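Local coordinates for protein probable CoA-transferase alpha subunit (Rhodococcus jostii, PDB 6COJ) that probably serves as the alpha subunit of a CoA-transferase-family enzyme and binds a coenzyme A thioester of a bicyclic spirolactone acid, at residues L186-A194 against N238-V246. The protein carries 1 engineered substitution. Residues are numbered along the deposited sequence; the frame is centred on the assembly and turned at random.
With SO4 (sulfate ion), chain D.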
loop_
_atom_site.group_PDB
_atom_site.type_symbol
_atom_site.label_atom_id
_atom_site.label_comp_id
_atom_site.label_asym_id
_atom_site.label_seq_id
_atom_site.Cartn_x
_atom_site.Cartn_y
_atom_site.Cartn_z
ATOM N N LEU A 186 17.148 12.747 -3.824
ATOM C CA LEU A 186 17.966 12.495 -4.995
ATOM C C LEU A 186 17.034 12.189 -6.150
ATOM O O LEU A 186 16.002 11.540 -5.960
ATOM C CB LEU A 186 18.861 11.276 -4.740
ATOM C CG LEU A 186 20.115 11.119 -5.584
ATOM C CD1 LEU A 186 21.040 12.318 -5.392
ATOM C CD2 LEU A 186 20.805 9.849 -5.154
ATOM N N GLY A 187 17.399 12.630 -7.343
ATOM C CA GLY A 187 16.583 12.321 -8.503
ATOM C C GLY A 187 17.348 12.587 -9.777
ATOM O O GLY A 187 18.400 13.227 -9.766
ATOM N N ASP A 188 16.791 12.097 -10.886
ATOM C CA ASP A 188 17.349 12.335 -12.208
ATOM C C ASP A 188 16.511 13.383 -12.949
ATOM O O ASP A 188 15.485 13.859 -12.447
ATOM C CB ASP A 188 17.604 11.006 -12.942
ATOM C CG ASP A 188 16.335 10.336 -13.484
ATOM O OD1 ASP A 188 15.247 10.962 -13.508
ATOM O OD2 ASP A 188 16.438 9.132 -13.814
ATOM N N LYS A 189 16.976 13.773 -14.145
ATOM C CA LYS A 189 16.296 14.824 -14.895
ATOM C C LYS A 189 14.977 14.369 -15.485
ATOM O O LYS A 189 14.268 15.195 -16.072
ATOM C CB LYS A 189 17.204 15.372 -15.997
ATOM C CG LYS A 189 17.574 14.363 -17.073
ATOM C CD LYS A 189 18.540 15.035 -18.039
ATOM C CE LYS A 189 19.004 14.117 -19.138
ATOM N NZ LYS A 189 20.018 14.827 -19.977
ATOM N N HIS A 190 14.629 13.085 -15.349
ATOM C CA HIS A 190 13.388 12.553 -15.887
ATOM C C HIS A 190 12.323 12.346 -14.821
ATOM O O HIS A 190 11.203 11.951 -15.158
ATOM C CB HIS A 190 13.649 11.218 -16.591
ATOM C CG HIS A 190 14.812 11.235 -17.530
ATOM N ND1 HIS A 190 14.848 12.012 -18.668
ATOM C CD2 HIS A 190 15.975 10.543 -17.508
ATOM C CE1 HIS A 190 15.995 11.815 -19.295
ATOM N NE2 HIS A 190 16.694 10.920 -18.615
ATOM N N GLY A 191 12.648 12.561 -13.548
ATOM C CA GLY A 191 11.684 12.390 -12.487
ATOM C C GLY A 191 11.812 11.113 -11.678
ATOM O O GLY A 191 11.068 10.955 -10.705
ATOM N N ASN A 192 12.689 10.180 -12.052
ATOM C CA ASN A 192 12.997 9.109 -11.118
ATOM C C ASN A 192 13.600 9.726 -9.867
ATOM O O ASN A 192 14.455 10.611 -9.961
ATOM C CB ASN A 192 13.959 8.119 -11.759
ATOM C CG ASN A 192 13.373 7.444 -12.968
ATOM O OD1 ASN A 192 12.298 6.823 -12.907
ATOM N ND2 ASN A 192 14.060 7.581 -14.103
ATOM N N ALA A 193 13.119 9.309 -8.696
ATOM C CA ALA A 193 13.546 10.001 -7.484
ATOM C C ALA A 193 13.440 9.096 -6.266
ATOM O O ALA A 193 12.617 8.168 -6.219
ATOM C CB ALA A 193 12.782 11.310 -7.250
ATOM N N ALA A 194 14.273 9.396 -5.270
ATOM C CA ALA A 194 14.409 8.557 -4.094
ATOM C C ALA A 194 14.416 9.396 -2.827
ATOM O O ALA A 194 14.844 10.561 -2.819
ATOM C CB ALA A 194 15.694 7.731 -4.131
ATOM N N ASN A 238 8.705 7.187 -10.247
ATOM C CA ASN A 238 9.147 6.831 -11.587
ATOM C C ASN A 238 8.739 7.944 -12.555
ATOM O O ASN A 238 8.103 8.927 -12.163
ATOM C CB ASN A 238 8.643 5.429 -11.973
ATOM C CG ASN A 238 7.129 5.349 -12.081
ATOM O OD1 ASN A 238 6.487 6.232 -12.652
ATOM N ND2 ASN A 238 6.554 4.297 -11.518
ATOM N N ARG A 239 9.102 7.788 -13.830
ATOM C CA ARG A 239 8.935 8.900 -14.766
ATOM C C ARG A 239 7.473 9.244 -15.018
ATOM O O ARG A 239 7.186 10.382 -15.402
ATOM C CB ARG A 239 9.645 8.615 -16.094
ATOM C CG ARG A 239 11.153 8.654 -16.013
ATOM C CD ARG A 239 11.800 8.495 -17.398
ATOM N NE ARG A 239 11.681 7.127 -17.912
ATOM C CZ ARG A 239 10.883 6.756 -18.907
ATOM N NH1 ARG A 239 10.107 7.645 -19.523
ATOM N NH2 ARG A 239 10.860 5.482 -19.284
ATOM N N MET A 240 6.549 8.301 -14.813
ATOM C CA MET A 240 5.126 8.561 -15.020
ATOM C C MET A 240 4.504 9.345 -13.890
ATOM O O MET A 240 3.289 9.583 -13.921
ATOM C CB MET A 240 4.341 7.256 -15.078
ATOM C CG MET A 240 4.897 6.260 -15.995
ATOM S SD MET A 240 3.720 4.961 -16.259
ATOM C CE MET A 240 3.885 3.991 -14.778
ATOM N N MET A 241 5.278 9.691 -12.869
ATOM C CA MET A 241 4.744 10.347 -11.685
ATOM C C MET A 241 5.217 11.780 -11.518
ATOM O O MET A 241 4.873 12.409 -10.507
ATOM C CB MET A 241 5.115 9.537 -10.441
ATOM C CG MET A 241 4.581 8.114 -10.484
ATOM S SD MET A 241 5.283 7.008 -9.238
ATOM C CE MET A 241 4.540 7.642 -7.737
ATOM N N VAL A 242 5.987 12.316 -12.467
ATOM C CA VAL A 242 6.655 13.605 -12.312
ATOM C C VAL A 242 6.580 14.373 -13.620
ATOM O O VAL A 242 6.824 13.819 -14.697
ATOM C CB VAL A 242 8.131 13.399 -11.912
ATOM C CG1 VAL A 242 8.876 14.741 -11.899
ATOM C CG2 VAL A 242 8.225 12.706 -10.570
ATOM N N ASP A 243 6.283 15.667 -13.526
ATOM C CA ASP A 243 6.308 16.526 -14.701
ATOM C C ASP A 243 7.447 17.530 -14.713
ATOM O O ASP A 243 7.916 17.886 -15.793
ATOM C CB ASP A 243 4.966 17.238 -14.880
ATOM C CG ASP A 243 3.824 16.256 -14.947
ATOM O OD1 ASP A 243 3.761 15.471 -15.918
ATOM O OD2 ASP A 243 3.018 16.229 -14.004
ATOM N N GLY A 244 7.911 17.972 -13.555
ATOM C CA GLY A 244 9.059 18.857 -13.496
ATOM C C GLY A 244 9.942 18.502 -12.322
ATOM O O GLY A 244 9.463 18.090 -11.260
ATOM N N VAL A 245 11.247 18.674 -12.531
ATOM C CA VAL A 245 12.279 18.366 -11.544
ATOM C C VAL A 245 13.052 19.643 -11.249
ATOM O O VAL A 245 13.584 20.272 -12.169
ATOM C CB VAL A 245 13.241 17.284 -12.069
ATOM C CG1 VAL A 245 14.393 17.058 -11.081
ATOM C CG2 VAL A 245 12.499 15.995 -12.347
ATOM N N VAL A 246 13.137 20.013 -9.972
ATOM C CA VAL A 246 13.856 21.211 -9.543
ATOM C C VAL A 246 15.027 20.783 -8.669
ATOM O O VAL A 246 14.840 20.057 -7.686
ATOM C CB VAL A 246 12.940 22.173 -8.767
ATOM C CG1 VAL A 246 13.718 23.424 -8.351
ATOM C CG2 VAL A 246 11.708 22.545 -9.597
HETATM S S SO4 D . 19.280 11.745 -22.194
HETATM O O1 SO4 D . 19.557 13.176 -22.136
HETATM O O2 SO4 D . 17.869 11.508 -21.892
HETATM O O3 SO4 D . 19.585 11.257 -23.537
HETATM O O4 SO4 D . 20.110 11.047 -21.215
HETATM O O HOH W 1 10.667 5.378 -14.540
#
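Val-242 and Val-245 close on the beta turn from Asp-188 to Gly-191, a worked example of a hairpin tip seated by methyl groups packed on peptide backbone, with no direct hydrogen bond across. The tight part centres on Gly-191, at positive phi (103°): Val-242 CG2 meets Gly-191 O at 3.3 Å, and Val-245 CG2 lies 3.6 Å from Gly-191 N. Both methyls of Val-245 rest against Asp-188 O, CG1 at 3.6 Å. Arg-239 packs as closely alongside His-190, Arg-239 CD 3.4 Å from His-190 CB, then bends at chi3 (-72°) toward an acidic side chain and backbone of another protein's chain. Within the turn, Asp-188 OD1 takes the His-190 N-H in an Asx turn, while Asp-188 OD2, also bonded to Thr-223 OG1, accepts from Asn-192 ND2 (2.9 Å, 170°) through the syn lone pair; that ND2 also reaches an acidic side chain of the other protein.

The wetter margin is in two places: a water bridges Asn-192 OD1 (2.7 Å) and Arg-239 N, and elsewhere Lys-189 NZ donates to a sulfate, probably from the crystallisation liquor, which Ser-15 also binds. The chemistry implies division of labour: methyls seat the hairpin's backbone beside strand 244-247, outermost of the parallel sheet within this chain, while polar groups bind water and partner subunit.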